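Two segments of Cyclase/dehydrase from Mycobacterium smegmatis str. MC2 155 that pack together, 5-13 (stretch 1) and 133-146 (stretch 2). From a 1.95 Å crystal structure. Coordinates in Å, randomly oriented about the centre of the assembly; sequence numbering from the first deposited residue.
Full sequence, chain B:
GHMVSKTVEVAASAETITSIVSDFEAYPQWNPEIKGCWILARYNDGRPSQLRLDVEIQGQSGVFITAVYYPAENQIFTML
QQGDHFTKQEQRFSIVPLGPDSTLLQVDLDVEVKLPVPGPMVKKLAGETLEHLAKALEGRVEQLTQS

Stretch 1 (5-13) SKTVEVAAS
Stretch 2 (133-146) LAKALEGRVEQLTQ

Residues 5-10 form a β-strand and residues 133-144 an α-helix, both continuing from earlier in the chain. Their axes run nearly parallel, 11° apart in N-to-C direction and 10.0 Å apart at closest approach. Register follows from the nearest CA pairs: Val 8 CA to Ala 134 CA 7.3 Å, Val 10 CA to Glu 138 CA 7.0 Å, and Ala 12 CA to Val 141 CA 6.8 Å. Strand phi spans -143° to -88° and psi 129° to 150°; after the strand, Ala 11 drops to psi 63° (phi -88°) before Ala 12 returns to -157/158. Helical values cluster near -63/-42 until Leu 144 (-91/-11) and Thr 145 (-94/152).

Alternation in the strand points the CA-to-CB bonds of Lys 6, Val 8 and Val 10 toward the helix, and that of Glu 9 away. Val 141 (chi1 t) is the hub: its CG2 lies 3.6 Å from CG1 of Val 10 (chi1 t), and its CG1 lies 3.6 Å from Ala 12 CB. At the other end, Lys 6 CE lies 3.6 Å from Ala 134 CB, with Lys 6 chi1 t and chi2 at 138°. The surface buried between the two stretches, both sides summed, is 329 Å².

Polar groups contribute no direct hydrogen bond across the interface. Glu 138 (m, t, chi3 -13°) starts sideways, but its end comes nearer, placing OE2 3.9 Å from CG2 of Val 8 (chi1 p). One water bridges the stretches, donating to Glu 9 O at 2.9 Å and weakly to Glu 138 OE2 at 3.5 Å.

Within the helical stretch, i to i+4 bonds such as Val 141 N to Leu 137 O, 2.8 Å, set the backbone. Past its end, Thr 145 (chi1 p) donates from OG1 to Val 141 O at 2.8 Å, while its CG2 sits 4.3 Å from Ala 11 O. Arg 140 NH1 donates to Gln 143 OE1 at 2.7 Å.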

# COMPACT_ATOMS: atom_id res chain seq x y z
N SER B 5 24.18 -8.19 -6.79
CA SER B 5 24.31 -9.12 -5.68
C SER B 5 25.33 -8.62 -4.69
O SER B 5 26.30 -7.94 -5.05
CB SER B 5 24.70 -10.52 -6.17
OG SER B 5 23.68 -11.09 -6.96
N LYS B 6 25.12 -8.97 -3.42
CA LYS B 6 26.04 -8.64 -2.35
C LYS B 6 26.12 -9.79 -1.37
O LYS B 6 25.09 -10.31 -0.93
CB LYS B 6 25.61 -7.36 -1.64
CG LYS B 6 26.31 -7.16 -0.32
CD LYS B 6 26.71 -5.72 -0.13
CE LYS B 6 27.81 -5.64 0.91
NZ LYS B 6 29.14 -5.41 0.28
N THR B 7 27.34 -10.18 -1.02
CA THR B 7 27.58 -11.17 0.02
C THR B 7 28.36 -10.50 1.15
O THR B 7 29.34 -9.79 0.89
CB THR B 7 28.36 -12.37 -0.52
OG1 THR B 7 27.67 -12.91 -1.65
CG2 THR B 7 28.46 -13.45 0.53
N VAL B 8 27.92 -10.71 2.38
CA VAL B 8 28.58 -10.12 3.55
C VAL B 8 28.63 -11.15 4.66
O VAL B 8 27.67 -11.90 4.88
CB VAL B 8 27.87 -8.83 4.01
CG1 VAL B 8 26.40 -9.09 4.31
CG2 VAL B 8 28.57 -8.23 5.21
N GLU B 9 29.77 -11.22 5.35
CA GLU B 9 29.91 -12.03 6.55
C GLU B 9 29.48 -11.20 7.75
O GLU B 9 29.95 -10.07 7.94
CB GLU B 9 31.35 -12.50 6.72
CG GLU B 9 31.79 -13.55 5.72
CD GLU B 9 33.19 -14.08 5.99
OE1 GLU B 9 34.15 -13.59 5.36
OE2 GLU B 9 33.33 -14.98 6.85
N VAL B 10 28.58 -11.75 8.56
CA VAL B 10 28.01 -11.04 9.70
C VAL B 10 28.33 -11.79 10.98
O VAL B 10 28.26 -13.02 11.02
CB VAL B 10 26.48 -10.86 9.54
CG1 VAL B 10 25.93 -10.01 10.67
CG2 VAL B 10 26.15 -10.23 8.20
N ALA B 11 28.68 -11.05 12.02
CA ALA B 11 29.10 -11.63 13.30
C ALA B 11 27.88 -11.89 14.19
O ALA B 11 27.72 -11.33 15.28
CB ALA B 11 30.11 -10.73 13.99
N ALA B 12 27.00 -12.76 13.70
CA ALA B 12 25.82 -13.17 14.45
C ALA B 12 25.35 -14.52 13.93
O ALA B 12 25.67 -14.91 12.80
CB ALA B 12 24.70 -12.13 14.33
N SER B 13 24.60 -15.22 14.77
CA SER B 13 24.08 -16.52 14.39
C SER B 13 23.03 -16.40 13.30
O SER B 13 22.47 -15.32 13.05
CB SER B 13 23.49 -17.23 15.60
OG SER B 13 22.33 -16.56 16.07
N LEU B 133 22.06 -1.08 3.00
CA LEU B 133 21.40 -2.12 3.79
C LEU B 133 22.40 -2.98 4.57
O LEU B 133 22.15 -3.36 5.72
CB LEU B 133 20.60 -2.98 2.84
CG LEU B 133 19.91 -4.20 3.40
CD1 LEU B 133 18.83 -3.73 4.35
CD2 LEU B 133 19.37 -5.06 2.27
N ALA B 134 23.50 -3.37 3.91
CA ALA B 134 24.50 -4.20 4.57
C ALA B 134 25.12 -3.47 5.76
O ALA B 134 25.25 -4.03 6.85
CB ALA B 134 25.58 -4.62 3.57
N LYS B 135 25.48 -2.20 5.56
CA LYS B 135 25.98 -1.40 6.68
C LYS B 135 24.90 -1.23 7.75
O LYS B 135 25.20 -1.30 8.95
CB LYS B 135 26.46 -0.04 6.19
CG LYS B 135 27.07 0.83 7.28
CD LYS B 135 27.38 2.23 6.77
CE LYS B 135 28.64 2.78 7.41
NZ LYS B 135 28.62 2.65 8.90
N ALA B 136 23.66 -1.01 7.34
CA ALA B 136 22.58 -0.84 8.31
C ALA B 136 22.33 -2.13 9.08
O ALA B 136 22.11 -2.10 10.30
CB ALA B 136 21.30 -0.38 7.60
N LEU B 137 22.39 -3.28 8.40
CA LEU B 137 22.22 -4.55 9.10
C LEU B 137 23.36 -4.79 10.07
O LEU B 137 23.15 -5.29 11.18
CB LEU B 137 22.09 -5.69 8.10
CG LEU B 137 21.99 -7.08 8.74
CD1 LEU B 137 20.74 -7.17 9.59
CD2 LEU B 137 21.98 -8.15 7.68
N GLU B 138 24.59 -4.46 9.67
CA GLU B 138 25.73 -4.53 10.58
C GLU B 138 25.46 -3.75 11.86
O GLU B 138 25.71 -4.24 12.97
CB GLU B 138 26.99 -4.00 9.90
CG GLU B 138 27.49 -4.87 8.76
CD GLU B 138 28.81 -4.40 8.19
OE1 GLU B 138 29.22 -3.26 8.50
OE2 GLU B 138 29.43 -5.16 7.41
N GLY B 139 24.94 -2.53 11.73
CA GLY B 139 24.61 -1.75 12.91
C GLY B 139 23.53 -2.39 13.76
O GLY B 139 23.62 -2.40 14.99
N ARG B 140 22.50 -2.94 13.11
CA ARG B 140 21.44 -3.62 13.85
C ARG B 140 21.95 -4.86 14.56
O ARG B 140 21.50 -5.18 15.67
CB ARG B 140 20.29 -3.97 12.90
CG ARG B 140 19.10 -4.63 13.56
CD ARG B 140 18.49 -3.73 14.61
NE ARG B 140 17.13 -4.13 14.96
CZ ARG B 140 16.32 -3.42 15.74
NH1 ARG B 140 16.75 -2.28 16.28
NH2 ARG B 140 15.09 -3.85 16.00
N VAL B 141 22.91 -5.57 13.95
CA VAL B 141 23.49 -6.75 14.59
C VAL B 141 24.27 -6.35 15.84
O VAL B 141 24.11 -6.95 16.91
CB VAL B 141 24.37 -7.52 13.59
CG1 VAL B 141 25.23 -8.55 14.31
CG2 VAL B 141 23.49 -8.19 12.55
N GLU B 142 25.12 -5.32 15.72
CA GLU B 142 25.88 -4.85 16.87
C GLU B 142 24.95 -4.33 17.96
O GLU B 142 25.22 -4.53 19.16
CB GLU B 142 26.85 -3.75 16.43
CG GLU B 142 27.45 -2.93 17.57
CD GLU B 142 28.56 -3.65 18.31
OE1 GLU B 142 29.10 -4.64 17.77
OE2 GLU B 142 28.89 -3.22 19.44
N GLN B 143 23.85 -3.70 17.58
CA GLN B 143 22.90 -3.19 18.57
C GLN B 143 22.19 -4.32 19.30
O GLN B 143 21.91 -4.22 20.50
CB GLN B 143 21.91 -2.24 17.89
CG GLN B 143 20.88 -1.62 18.81
CD GLN B 143 19.66 -1.12 18.06
OE1 GLN B 143 19.31 -1.63 17.00
NE2 GLN B 143 19.02 -0.09 18.61
N LEU B 144 21.90 -5.42 18.60
CA LEU B 144 21.16 -6.53 19.18
C LEU B 144 22.03 -7.61 19.82
O LEU B 144 21.50 -8.47 20.52
CB LEU B 144 20.25 -7.19 18.13
CG LEU B 144 19.12 -6.30 17.62
CD1 LEU B 144 18.32 -7.02 16.55
CD2 LEU B 144 18.22 -5.85 18.77
N THR B 145 23.35 -7.58 19.62
CA THR B 145 24.19 -8.62 20.20
C THR B 145 24.75 -8.17 21.54
O THR B 145 24.94 -6.97 21.80
CB THR B 145 25.34 -9.00 19.26
OG1 THR B 145 26.01 -7.82 18.81
CG2 THR B 145 24.82 -9.80 18.08
N GLN B 146 25.01 -9.15 22.40
CA GLN B 146 25.43 -8.94 23.79
C GLN B 146 26.51 -7.88 23.95
O GLN B 146 27.60 -8.00 23.39
CB GLN B 146 25.92 -10.27 24.38
CG GLN B 146 26.44 -10.15 25.80
CD GLN B 146 25.39 -9.63 26.76
OE1 GLN B 146 24.40 -10.31 27.03
NE2 GLN B 146 25.58 -8.42 27.26
O HOH W 1 29.94 -7.74 9.66